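Local coordinates for putative polysaccharide biosynthesis protein with aminopeptidase-like domain (Clostridium acetobutylicum, PDB 3K9T) that probably takes part in making modified polysaccharides, and carries one zinc ion in an aminopeptidase-like domain not expected to have peptidase activity, at residues Met247-Thr252 with Lys274-Val279; Lys278-Cys283 with Tyr343-Glu348; Asp291-Gly296 with Ser317-Asp322. All blocks are in the same frame, centred on the assembly; numbering follows the deposited sequence.

Interaction 1. Residues Met247-Thr252 with Lys274-Val279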
loop_
_atom_site.group_PDB
_atom_site.type_symbol
_atom_site.label_atom_id
_atom_site.label_comp_id
_atom_site.label_asym_id
_atom_site.label_seq_id
_atom_site.Cartn_x
_atom_site.Cartn_y
_atom_site.Cartn_z
HETATM N N MSE A 247 16.333 4.081 20.779
HETATM C CA MSE A 247 16.621 4.374 19.395
HETATM C C MSE A 247 18.078 4.843 19.230
HETATM O O MSE A 247 18.779 5.122 20.194
HETATM C CB MSE A 247 15.608 5.385 18.830
HETATM C CG MSE A 247 15.457 6.734 19.541
HETATM SE SE MSE A 247 13.898 7.700 18.859
HETATM C CE MSE A 247 12.675 7.719 20.366
ATOM N N GLY A 248 18.556 4.875 17.999
ATOM C CA GLY A 248 19.926 5.284 17.764
ATOM C C GLY A 248 20.204 5.674 16.335
ATOM O O GLY A 248 19.443 5.335 15.454
ATOM N N LEU A 249 21.301 6.399 16.130
ATOM C CA LEU A 249 21.738 6.813 14.812
ATOM C C LEU A 249 23.250 6.655 14.695
ATOM O O LEU A 249 23.956 7.024 15.613
ATOM C CB LEU A 249 21.363 8.292 14.561
ATOM C CG LEU A 249 19.917 8.681 14.257
ATOM C CD1 LEU A 249 19.774 10.187 14.253
ATOM C CD2 LEU A 249 19.465 8.079 12.938
ATOM N N VAL A 250 23.739 6.109 13.581
ATOM C CA VAL A 250 25.159 6.061 13.299
ATOM C C VAL A 250 25.468 7.263 12.352
ATOM O O VAL A 250 24.889 7.408 11.268
ATOM C CB VAL A 250 25.568 4.743 12.629
ATOM C CG1 VAL A 250 27.024 4.808 12.197
ATOM C CG2 VAL A 250 25.288 3.503 13.528
ATOM N N ALA A 251 26.386 8.127 12.772
ATOM C CA ALA A 251 26.715 9.312 12.012
ATOM C C ALA A 251 28.006 9.084 11.234
ATOM O O ALA A 251 29.060 8.805 11.801
ATOM C CB ALA A 251 26.864 10.523 12.925
ATOM N N THR A 252 27.913 9.222 9.919
ATOM C CA THR A 252 29.071 9.161 9.067
ATOM C C THR A 252 28.747 9.933 7.804
ATOM O O THR A 252 27.574 10.184 7.527
ATOM C CB THR A 252 29.438 7.713 8.737
ATOM O OG1 THR A 252 30.532 7.728 7.844
ATOM C CG2 THR A 252 28.278 6.950 8.104
ATOM N N LYS A 274 10.397 7.126 11.707
ATOM C CA LYS A 274 9.252 8.005 11.523
ATOM C C LYS A 274 9.670 9.419 11.856
ATOM O O LYS A 274 9.283 10.364 11.161
ATOM C CB LYS A 274 8.058 7.529 12.368
ATOM C CG LYS A 274 7.524 6.161 11.945
ATOM C CD LYS A 274 6.167 6.140 11.317
ATOM C CE LYS A 274 5.070 5.936 12.402
ATOM N NZ LYS A 274 3.796 5.284 11.847
ATOM N N ILE A 275 10.484 9.579 12.900
ATOM C CA ILE A 275 10.909 10.934 13.307
ATOM C C ILE A 275 11.844 11.516 12.238
ATOM O O ILE A 275 11.620 12.617 11.730
ATOM C CB ILE A 275 11.622 10.953 14.672
ATOM C CG1 ILE A 275 10.618 10.791 15.803
ATOM C CG2 ILE A 275 12.429 12.247 14.861
ATOM C CD1 ILE A 275 11.306 10.647 17.151
ATOM N N VAL A 276 12.895 10.786 11.896
ATOM C CA VAL A 276 13.823 11.328 10.897
ATOM C C VAL A 276 13.125 11.629 9.548
ATOM O O VAL A 276 13.392 12.656 8.949
ATOM C CB VAL A 276 15.088 10.437 10.685
ATOM C CG1 VAL A 276 15.892 10.945 9.462
ATOM C CG2 VAL A 276 15.941 10.425 11.988
ATOM N N GLU A 277 12.219 10.768 9.087
ATOM C CA GLU A 277 11.602 11.020 7.765
ATOM C C GLU A 277 10.660 12.226 7.828
ATOM O O GLU A 277 10.568 12.964 6.874
ATOM C CB GLU A 277 10.917 9.777 7.214
ATOM C CG GLU A 277 11.899 8.609 6.958
ATOM C CD GLU A 277 11.184 7.280 6.831
ATOM O OE1 GLU A 277 10.116 7.256 6.188
ATOM O OE2 GLU A 277 11.680 6.265 7.371
ATOM N N LYS A 278 10.036 12.456 8.986
ATOM C CA LYS A 278 9.160 13.600 9.184
ATOM C C LYS A 278 9.935 14.910 9.239
ATOM O O LYS A 278 9.448 15.937 8.744
ATOM C CB LYS A 278 8.310 13.426 10.459
ATOM C CG LYS A 278 7.123 14.407 10.597
ATOM C CD LYS A 278 6.180 14.350 9.383
ATOM C CE LYS A 278 4.890 15.089 9.673
ATOM N NZ LYS A 278 4.172 15.521 8.455
ATOM N N VAL A 279 11.134 14.890 9.833
ATOM C CA VAL A 279 12.002 16.073 9.821
ATOM C C VAL A 279 12.440 16.383 8.370
ATOM O O VAL A 279 12.303 17.534 7.891
ATOM C CB VAL A 279 13.214 15.928 10.768
ATOM C CG1 VAL A 279 14.182 17.068 10.562
ATOM C CG2 VAL A 279 12.767 15.823 12.293
#
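Met247 and Leu249 meet Ile275 and Val276 in a buried, wholly apolar helix-on-sheet contact, where helix 271-282 lies over strand 245-250 of the mixed sheet in the aminopeptidase-like region. The strand is an inner one: its backbone bonds to Leu183 and Thr185 of strand 181-187 and to Gly312 of strand 311-315. Met247 and Leu249, two residues apart, both turn their CB atoms to the helix, which answers with two consecutive residues. The backbones stay well separated, with CA atoms 10.6 Å apart for Met247 and Ile275 and 9.9 Å apart for Leu249 and Val276, so only side-chain ends bridge the gap. Met247, a selenomethionine, brings its SE to 4.3 Å from Ile275 CD1; the extended Ile275 chain (chi2 173°) carries that methyl outward to it. At the next helix residue, Leu249 CD2 lies 4.3 Å from Val276 CG2, methyl to methyl. Tyr262 of strand 260-263, beyond 311-315 in the sheet, touches both Leu249 and Val276, and helix 405-412 reaches Ile275 through Leu406. The segments bury 108 Å² with no hydrogen bond between them, which implies cohesion by dispersion and exclusion of water, without directional bonds to fix the helix on the strand.

Interaction 2. Residues Lys278-Cys283 with Tyr343-Glu348; sequences KVLMHC and YKTYLE
Lys278 NZ is gripped by three acceptors: it donates to His282 NE2 at 2.8 Å, one helical turn on, and to the carbonyl oxygens of Ala409 and Met414, while Tyr410 adds a cation-pi contact. The ammonium nitrogen sits 13° out of the His282 ring plane, which suits donation to a ring nitrogen and restrains the imidazole's rotation. Ala409, Tyr410 and Met414 belong to the permutated winged helix-turn-helix region; away from them, helix 271-282 packs on helix 336-355 within the aminopeptidase-like region, both lying over the same side of the mixed sheet. The short helical segments cross at 129°, with axes 10.4 Å apart at closest approach. Val279 fills the interval: its CG1 lies 3.7 Å from Glu348 CG and 4.1 Å from Thr345 CG2, so one methyl touches two residues a helical turn apart. With CG anti to the backbone N (chi1 -167°) and a bend at chi2, Glu348 lays its aliphatic part obliquely over Val279 and sends its carboxylate onward to a salt bridge with Arg417. Thr345 presents CG2 while OG1 is hydrogen-bonded to Asp341 O, consistent with that bond setting the rotation. Closer to the sheet, Leu280 CD2 comes within 4.4 Å of Thr345 CG2.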
loop_
_atom_site.group_PDB
_atom_site.type_symbol
_atom_site.label_atom_id
_atom_site.label_comp_id
_atom_site.label_asym_id
_atom_site.label_seq_id
_atom_site.Cartn_x
_atom_site.Cartn_y
_atom_site.Cartn_z
ATOM N N LYS A 278 10.036 12.456 8.986
ATOM C CA LYS A 278 9.160 13.600 9.184
ATOM C C LYS A 278 9.935 14.910 9.239
ATOM O O LYS A 278 9.448 15.937 8.744
ATOM C CB LYS A 278 8.310 13.426 10.459
ATOM C CG LYS A 278 7.123 14.407 10.597
ATOM C CD LYS A 278 6.180 14.350 9.383
ATOM C CE LYS A 278 4.890 15.089 9.673
ATOM N NZ LYS A 278 4.172 15.521 8.455
ATOM N N VAL A 279 11.134 14.890 9.833
ATOM C CA VAL A 279 12.002 16.073 9.821
ATOM C C VAL A 279 12.440 16.383 8.370
ATOM O O VAL A 279 12.303 17.534 7.891
ATOM C CB VAL A 279 13.214 15.928 10.768
ATOM C CG1 VAL A 279 14.182 17.068 10.562
ATOM C CG2 VAL A 279 12.767 15.823 12.293
ATOM N N LEU A 280 12.897 15.364 7.645
ATOM C CA LEU A 280 13.341 15.555 6.241
ATOM C C LEU A 280 12.231 16.080 5.338
ATOM O O LEU A 280 12.428 17.014 4.510
ATOM C CB LEU A 280 13.908 14.249 5.664
ATOM C CG LEU A 280 15.222 13.766 6.329
ATOM C CD1 LEU A 280 15.533 12.344 5.887
ATOM C CD2 LEU A 280 16.419 14.729 6.039
HETATM N N MSE A 281 11.053 15.492 5.514
HETATM C CA MSE A 281 9.883 15.824 4.705
HETATM C C MSE A 281 9.586 17.350 4.689
HETATM O O MSE A 281 9.179 17.933 3.666
HETATM C CB MSE A 281 8.704 15.045 5.264
HETATM C CG MSE A 281 7.407 15.292 4.559
HETATM SE SE MSE A 281 6.006 14.156 5.307
HETATM C CE MSE A 281 6.952 12.409 5.376
ATOM N N HIS A 282 9.797 17.990 5.827
ATOM C CA HIS A 282 9.424 19.379 5.976
ATOM C C HIS A 282 10.610 20.307 6.049
ATOM O O HIS A 282 10.447 21.477 6.240
ATOM C CB HIS A 282 8.554 19.545 7.216
ATOM C CG HIS A 282 7.213 18.912 7.074
ATOM N ND1 HIS A 282 6.182 19.521 6.395
ATOM C CD2 HIS A 282 6.734 17.718 7.506
ATOM C CE1 HIS A 282 5.119 18.736 6.427
ATOM N NE2 HIS A 282 5.427 17.636 7.095
ATOM N N CYS A 283 11.801 19.791 5.821
ATOM C CA CYS A 283 12.997 20.583 6.016
ATOM C C CYS A 283 13.314 21.549 4.872
ATOM O O CYS A 283 14.157 22.397 5.021
ATOM C CB CYS A 283 14.186 19.674 6.292
ATOM S SG CYS A 283 14.965 18.952 4.853
ATOM N N TYR A 343 24.207 19.177 11.142
ATOM C CA TYR A 343 24.118 19.423 12.578
ATOM C C TYR A 343 22.731 19.930 12.974
ATOM O O TYR A 343 22.143 19.455 13.929
ATOM C CB TYR A 343 25.207 20.408 12.931
ATOM C CG TYR A 343 25.101 21.152 14.234
ATOM C CD1 TYR A 343 25.569 20.600 15.415
ATOM C CD2 TYR A 343 24.628 22.460 14.262
ATOM C CE1 TYR A 343 25.527 21.301 16.594
ATOM C CE2 TYR A 343 24.574 23.175 15.457
ATOM C CZ TYR A 343 25.035 22.590 16.611
ATOM O OH TYR A 343 25.010 23.286 17.786
ATOM N N LYS A 344 22.236 20.904 12.225
ATOM C CA LYS A 344 20.881 21.427 12.376
ATOM C C LYS A 344 19.846 20.279 12.295
ATOM O O LYS A 344 18.903 20.188 13.105
ATOM C CB LYS A 344 20.665 22.505 11.287
ATOM C CG LYS A 344 19.256 23.034 11.080
ATOM C CD LYS A 344 19.280 24.450 10.459
ATOM C CE LYS A 344 19.268 24.468 8.941
ATOM N NZ LYS A 344 17.910 24.205 8.426
ATOM N N THR A 345 20.039 19.366 11.351
ATOM C CA THR A 345 19.062 18.287 11.151
ATOM C C THR A 345 19.063 17.307 12.340
ATOM O O THR A 345 18.010 16.881 12.839
ATOM C CB THR A 345 19.254 17.575 9.817
ATOM O OG1 THR A 345 19.251 18.533 8.718
ATOM C CG2 THR A 345 18.158 16.539 9.639
ATOM N N TYR A 346 20.252 16.961 12.791
ATOM C CA TYR A 346 20.396 16.106 13.950
ATOM C C TYR A 346 19.739 16.774 15.146
ATOM O O TYR A 346 19.025 16.115 15.900
ATOM C CB TYR A 346 21.887 15.752 14.236
ATOM C CG TYR A 346 22.382 14.472 13.559
ATOM C CD1 TYR A 346 22.702 14.440 12.208
ATOM C CD2 TYR A 346 22.569 13.301 14.291
ATOM C CE1 TYR A 346 23.174 13.265 11.612
ATOM C CE2 TYR A 346 23.036 12.127 13.707
ATOM C CZ TYR A 346 23.324 12.103 12.370
ATOM O OH TYR A 346 23.793 10.935 11.783
ATOM N N LEU A 347 19.973 18.071 15.345
ATOM C CA LEU A 347 19.342 18.768 16.472
ATOM C C LEU A 347 17.801 18.761 16.362
ATOM O O LEU A 347 17.088 18.648 17.373
ATOM C CB LEU A 347 19.886 20.203 16.600
ATOM C CG LEU A 347 21.328 20.365 17.109
ATOM C CD1 LEU A 347 21.625 21.817 17.391
ATOM C CD2 LEU A 347 21.564 19.533 18.373
ATOM N N GLU A 348 17.291 18.888 15.137
ATOM C CA GLU A 348 15.835 18.898 14.903
ATOM C C GLU A 348 15.250 17.521 15.182
ATOM O O GLU A 348 14.127 17.380 15.705
ATOM C CB GLU A 348 15.514 19.306 13.461
ATOM C CG GLU A 348 14.027 19.646 13.224
ATOM C CD GLU A 348 13.553 20.781 14.088
ATOM O OE1 GLU A 348 14.356 21.715 14.313
ATOM O OE2 GLU A 348 12.386 20.752 14.549
#

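Interaction 3. Residues Asp291-Gly296 with Ser317-Asp322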
loop_
_atom_site.group_PDB
_atom_site.type_symbol
_atom_site.label_atom_id
_atom_site.label_comp_id
_atom_site.label_asym_id
_atom_site.label_seq_id
_atom_site.Cartn_x
_atom_site.Cartn_y
_atom_site.Cartn_z
ATOM N N ASP A 291 15.957 1.845 2.520
ATOM C CA ASP A 291 15.646 0.790 3.491
ATOM C C ASP A 291 16.933 0.206 4.035
ATOM O O ASP A 291 18.012 0.359 3.472
ATOM C CB ASP A 291 14.815 -0.348 2.864
ATOM C CG ASP A 291 13.359 0.066 2.544
ATOM O OD1 ASP A 291 12.614 0.460 3.466
ATOM O OD2 ASP A 291 12.964 -0.016 1.357
ATOM N N PHE A 292 16.801 -0.479 5.155
ATOM C CA PHE A 292 17.912 -1.156 5.769
ATOM C C PHE A 292 18.504 -2.212 4.872
ATOM O O PHE A 292 17.820 -2.836 4.111
ATOM C CB PHE A 292 17.462 -1.839 7.049
ATOM C CG PHE A 292 18.538 -2.688 7.716
ATOM C CD1 PHE A 292 19.477 -2.111 8.541
ATOM C CD2 PHE A 292 18.554 -4.072 7.555
ATOM C CE1 PHE A 292 20.425 -2.877 9.176
ATOM C CE2 PHE A 292 19.492 -4.837 8.173
ATOM C CZ PHE A 292 20.437 -4.236 8.998
ATOM N N PHE A 293 19.814 -2.369 4.978
ATOM C CA PHE A 293 20.535 -3.503 4.413
ATOM C C PHE A 293 21.625 -3.776 5.432
ATOM O O PHE A 293 22.187 -2.816 5.956
ATOM C CB PHE A 293 21.112 -3.183 3.028
ATOM C CG PHE A 293 21.798 -1.844 2.940
ATOM C CD1 PHE A 293 21.076 -0.698 2.655
ATOM C CD2 PHE A 293 23.171 -1.736 3.127
ATOM C CE1 PHE A 293 21.717 0.537 2.566
ATOM C CE2 PHE A 293 23.809 -0.516 3.028
ATOM C CZ PHE A 293 23.082 0.617 2.748
ATOM N N PRO A 294 21.934 -5.062 5.702
ATOM C CA PRO A 294 22.915 -5.487 6.702
ATOM C C PRO A 294 24.410 -5.382 6.250
ATOM O O PRO A 294 25.227 -6.293 6.448
ATOM C CB PRO A 294 22.492 -6.922 6.986
ATOM C CG PRO A 294 22.094 -7.404 5.618
ATOM C CD PRO A 294 21.443 -6.213 4.939
ATOM N N TRP A 295 24.748 -4.254 5.640
ATOM C CA TRP A 295 26.140 -3.894 5.432
ATOM C C TRP A 295 26.210 -2.359 5.447
ATOM O O TRP A 295 25.186 -1.689 5.645
ATOM C CB TRP A 295 26.762 -4.566 4.194
ATOM C CG TRP A 295 26.082 -4.232 2.946
ATOM C CD1 TRP A 295 26.321 -3.147 2.152
ATOM C CD2 TRP A 295 25.036 -4.965 2.325
ATOM N NE1 TRP A 295 25.494 -3.168 1.066
ATOM C CE2 TRP A 295 24.684 -4.271 1.149
ATOM C CE3 TRP A 295 24.339 -6.141 2.654
ATOM C CZ2 TRP A 295 23.668 -4.719 0.281
ATOM C CZ3 TRP A 295 23.331 -6.595 1.782
ATOM C CH2 TRP A 295 23.017 -5.882 0.607
ATOM N N GLY A 296 27.416 -1.818 5.305
ATOM C CA GLY A 296 27.644 -0.390 5.479
ATOM C C GLY A 296 28.384 -0.146 6.785
ATOM O O GLY A 296 29.498 -0.606 6.942
ATOM N N SER A 317 26.191 12.513 1.508
ATOM C CA SER A 317 26.502 11.570 0.446
ATOM C C SER A 317 27.049 10.334 1.131
ATOM O O SER A 317 28.128 10.306 1.715
ATOM C CB SER A 317 27.475 12.124 -0.607
ATOM O OG SER A 317 26.952 13.329 -1.185
ATOM N N CYS A 318 26.240 9.303 1.072
ATOM C CA CYS A 318 26.551 8.041 1.659
ATOM C C CYS A 318 27.867 7.409 1.125
ATOM O O CYS A 318 28.253 7.635 -0.013
ATOM C CB CYS A 318 25.327 7.138 1.410
ATOM S SG CYS A 318 25.582 5.496 2.006
ATOM N N TYR A 319 28.563 6.653 1.986
ATOM C CA TYR A 319 29.760 5.874 1.607
ATOM C C TYR A 319 29.503 5.133 0.276
ATOM O O TYR A 319 28.440 4.558 0.068
ATOM C CB TYR A 319 30.209 4.902 2.729
ATOM C CG TYR A 319 29.082 4.263 3.491
ATOM C CD1 TYR A 319 28.299 3.266 2.921
ATOM C CD2 TYR A 319 28.778 4.663 4.788
ATOM C CE1 TYR A 319 27.231 2.693 3.628
ATOM C CE2 TYR A 319 27.726 4.073 5.509
ATOM C CZ TYR A 319 26.958 3.109 4.930
ATOM O OH TYR A 319 25.902 2.554 5.643
ATOM N N GLY A 320 30.490 5.166 -0.618
ATOM C CA GLY A 320 30.303 4.737 -1.991
ATOM C C GLY A 320 30.407 5.942 -2.908
ATOM O O GLY A 320 30.580 5.797 -4.100
ATOM N N PHE A 321 30.297 7.146 -2.350
ATOM C CA PHE A 321 30.467 8.378 -3.113
ATOM C C PHE A 321 31.799 8.439 -3.886
ATOM O O PHE A 321 32.810 7.801 -3.537
ATOM C CB PHE A 321 30.320 9.589 -2.181
ATOM C CG PHE A 321 31.411 9.719 -1.125
ATOM C CD1 PHE A 321 32.608 10.377 -1.413
ATOM C CD2 PHE A 321 31.212 9.240 0.161
ATOM C CE1 PHE A 321 33.586 10.499 -0.459
ATOM C CE2 PHE A 321 32.189 9.369 1.121
ATOM C CZ PHE A 321 33.377 10.007 0.812
ATOM N N ASP A 322 31.789 9.204 -4.966
ATOM C CA ASP A 322 32.967 9.315 -5.813
ATOM C C ASP A 322 34.119 9.938 -5.056
ATOM O O ASP A 322 34.028 11.067 -4.592
ATOM C CB ASP A 322 32.688 10.154 -7.037
ATOM C CG ASP A 322 33.851 10.155 -8.018
ATOM O OD1 ASP A 322 34.503 9.099 -8.190
ATOM O OD2 ASP A 322 34.089 11.216 -8.622
#
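Gly296 and Tyr319 bring two irregular loops together, their CA atoms 7.7 Å apart. In residues 291-296 the chain makes an inverse gamma turn centred on Pro294, closed by a weak hydrogen bond from Trp295 N to Phe293 O, and then takes positive phi at Gly296 (phi 107°, psi -118°). In residues 317-322 a type II turn runs from Cys318 to Phe321, closed by a hydrogen bond from Phe321 N to Cys318 O, with Tyr319 and Gly320 at its corners. Every close contact across the pair runs through Tyr319. Its CG stands between the backbone N and carbonyl carbon (chi1 37°), and the ring reaches toward the other loop. Tyr319 OH comes 3.4 Å from Gly296 CA and CE1 lies 3.6 Å from the same carbon, an oblique approach in which phenol lies against bare backbone. The phenol oxygen also approaches Phe293 CZ, and no hydrogen bond joins the loops; outside them, Tyr319 OH has a weak hydrogen bond to Glu299. Within each loop a ring face is covered: Phe293 CD2 sits 3.4 Å above the Trp295 plane, off toward the rim, and Cys318 SG lies 3.6 Å above the Tyr319 ring, also toward its rim. Lys263 meets Phe293 twice, by a hydrogen bond to its carbonyl and by a cation-pi contact. Trp295 meets Phe390 of the second subunit edge-to-face, so the 291-296 loop also belongs to the trimer interface. The Tyr319 side chain lies about 6 Å from the zinc ion, about 5 Å from the side chain of its ligand Asp196 and about 4 Å from a bound imidazole, probably from the crystallisation liquor. Tyr319 thus stands beside the single-zinc site of an aminopeptidase-like fold, and 291-296 approaches that site through it, at a pocket whose substrate, if any, is not established.

How the interactions relate
Interactions 1 and 2 share Lys278 and Val279 on helix 271-282, and their centres are 9 Å apart. One side of that helix meets strand 245-250, another meets helix 336-355, and Tyr346 closes the triangle, with Tyr346 CE2 3.8 Å from Leu249 CD1. Interaction 3 is nested in the chain between the segments of interaction 2, yet lies about 20 Å from it between centres and about 10 Å at the nearest atoms. Interaction 1 connects them, its centre 15 Å from that of interaction 3: beyond its packed end, the 247-252 segment runs on to Thr252, whose CG2 is 3.9 Å from Tyr319 CE2. Interaction 3 alone borders the zinc site; the other two lie away from it.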